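Local coordinates for protein CRISPR-associated endoribonuclease Cas2 2 (Sulfolobus solfataricus, PDB 3EXC) that cuts single-stranded RNA as a homodimeric, magnesium-dependent endoribonuclease of the CRISPR antiviral defence system, at residues Glu31-Gln34 against Phe38-Asp41. The protein carries 2 engineered substitutions. Numbering follows the deposited sequence.
Sequences ERIQ and FEGD. With NA (sodium ion), chain C.
R32 wraps its side chain over the ring of F38, its partner in a non-hydrogen-bonded antiparallel pair of the hairpin 31-34/37-41. At the backbone, the CA of R32 sits over one face of the F38 ring, 3.8 Å from the ring centroid, a CH-pi contact offset toward the rim. From there CB lies 3.8 Å from CE1 of F38, and CG, set anti to the backbone N (chi1 -172°), stays above the CZ and CE2 end of the ring. The chain then bends at chi3, which turns the guanidinium so that F38 CZ lies under its centre, with the two planes 52° apart; this is an inclined overlap, not a flat stack. At the tip NH1 gives a weak hydrogen bond, in the guanidinium plane, to O of Q34, and another weak one to O of R35.

One residue along, E31 and E39 form the hydrogen-bonded pair: E31 N to E39 O is 2.8 Å and nearly straight, and E39 N to E31 O is 2.9 Å. Their side chains run side by side on the other face, bringing E31 OE1 within 4.1 Å of E39 OE2; the salt bridge from K5 to E39 OE1 probably eases that repulsion. I33 CG2 packs on E39 CG, and a classic beta bulge follows, I33 and Q34 both facing A37. Q34 turns away from the hairpin; its OE1 binds sodium at 2.6 Å, a site shared with Y10 O of the second subunit.

In this ferredoxin-like sheet 31-34 is an edge strand of the chain, and 37-41 joins it to strand 5-11. Helix 15-27 packs against R32 and F38, while W75 of helix 72-76 touches I33 and E39 on the opposite face.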
loop_
_atom_site.group_PDB
_atom_site.type_symbol
_atom_site.label_atom_id
_atom_site.label_comp_id
_atom_site.label_asym_id
_atom_site.label_seq_id
_atom_site.Cartn_x
_atom_site.Cartn_y
_atom_site.Cartn_z
ATOM N N GLU A 31 -8.980 -5.256 7.444
ATOM C CA GLU A 31 -7.998 -5.850 8.319
ATOM C C GLU A 31 -6.644 -5.268 8.078
ATOM O O GLU A 31 -6.228 -5.142 6.918
ATOM C CB GLU A 31 -7.982 -7.366 8.117
ATOM C CG GLU A 31 -9.113 -8.000 8.969
ATOM C CD GLU A 31 -9.159 -9.497 8.854
ATOM O OE1 GLU A 31 -8.099 -10.129 8.546
ATOM O OE2 GLU A 31 -10.259 -10.053 9.074
ATOM N N ARG A 32 -5.924 -4.961 9.160
ATOM C CA ARG A 32 -4.604 -4.401 8.966
ATOM C C ARG A 32 -3.651 -5.422 8.382
ATOM O O ARG A 32 -3.621 -6.530 8.822
ATOM C CB ARG A 32 -4.039 -3.846 10.238
ATOM C CG ARG A 32 -2.756 -3.112 9.949
ATOM C CD ARG A 32 -1.992 -2.815 11.253
ATOM N NE ARG A 32 -2.609 -1.759 12.057
ATOM C CZ ARG A 32 -2.465 -0.438 11.892
ATOM N NH1 ARG A 32 -1.709 0.042 10.924
ATOM N NH2 ARG A 32 -3.056 0.405 12.734
ATOM N N ILE A 33 -2.926 -5.072 7.332
ATOM C CA ILE A 33 -1.864 -5.942 6.820
ATOM C C ILE A 33 -0.477 -5.322 7.051
ATOM O O ILE A 33 0.494 -6.049 6.999
ATOM C CB ILE A 33 -2.005 -6.242 5.309
ATOM C CG1 ILE A 33 -1.993 -4.963 4.539
ATOM C CG2 ILE A 33 -3.267 -6.968 5.044
ATOM C CD1 ILE A 33 -1.878 -5.106 2.920
ATOM N N GLN A 34 -0.363 -3.997 7.244
ATOM C CA GLN A 34 0.946 -3.352 7.534
ATOM C C GLN A 34 0.663 -2.107 8.250
ATOM O O GLN A 34 -0.472 -1.697 8.302
ATOM C CB GLN A 34 1.547 -2.768 6.275
ATOM C CG GLN A 34 2.153 -3.675 5.429
ATOM C CD GLN A 34 2.977 -3.009 4.383
ATOM O OE1 GLN A 34 3.366 -1.831 4.508
ATOM N NE2 GLN A 34 3.392 -3.811 3.394
ATOM N N PHE A 38 -4.489 -1.606 4.741
ATOM C CA PHE A 38 -5.546 -2.495 5.198
ATOM C C PHE A 38 -6.103 -3.190 3.959
ATOM O O PHE A 38 -5.964 -2.638 2.847
ATOM C CB PHE A 38 -6.686 -1.662 5.804
ATOM C CG PHE A 38 -6.492 -1.325 7.246
ATOM C CD1 PHE A 38 -7.237 -1.973 8.214
ATOM C CD2 PHE A 38 -5.551 -0.356 7.627
ATOM C CE1 PHE A 38 -7.051 -1.644 9.592
ATOM C CE2 PHE A 38 -5.310 -0.022 8.964
ATOM C CZ PHE A 38 -6.057 -0.651 9.959
ATOM N N GLU A 39 -6.707 -4.361 4.118
ATOM C CA GLU A 39 -7.444 -5.010 3.000
ATOM C C GLU A 39 -8.784 -5.489 3.501
ATOM O O GLU A 39 -8.960 -5.679 4.717
ATOM C CB GLU A 39 -6.651 -6.192 2.355
ATOM C CG GLU A 39 -6.135 -7.231 3.396
ATOM C CD GLU A 39 -7.152 -8.338 3.776
ATOM O OE1 GLU A 39 -8.159 -8.470 3.010
ATOM O OE2 GLU A 39 -6.920 -9.076 4.808
ATOM N N GLY A 40 -9.750 -5.678 2.605
ATOM C CA GLY A 40 -11.036 -6.131 3.067
ATOM C C GLY A 40 -11.803 -6.532 1.845
ATOM O O GLY A 40 -11.294 -6.393 0.752
ATOM N N ASP A 41 -13.008 -7.033 2.035
ATOM C CA ASP A 41 -13.824 -7.453 0.950
ATOM C C ASP A 41 -14.822 -6.359 0.623
ATOM O O ASP A 41 -15.383 -5.722 1.518
ATOM C CB ASP A 41 -14.589 -8.737 1.314
ATOM C CG ASP A 41 -13.661 -9.921 1.799
ATOM O OD1 ASP A 41 -12.506 -10.123 1.333
ATOM O OD2 ASP A 41 -14.150 -10.704 2.665
HETATM NA NA NA C . 2.988 0.635 5.266
HETATM O O HOH W 1 2.062 2.219 3.130
HETATM O O HOH W 2 4.463 2.679 6.293
#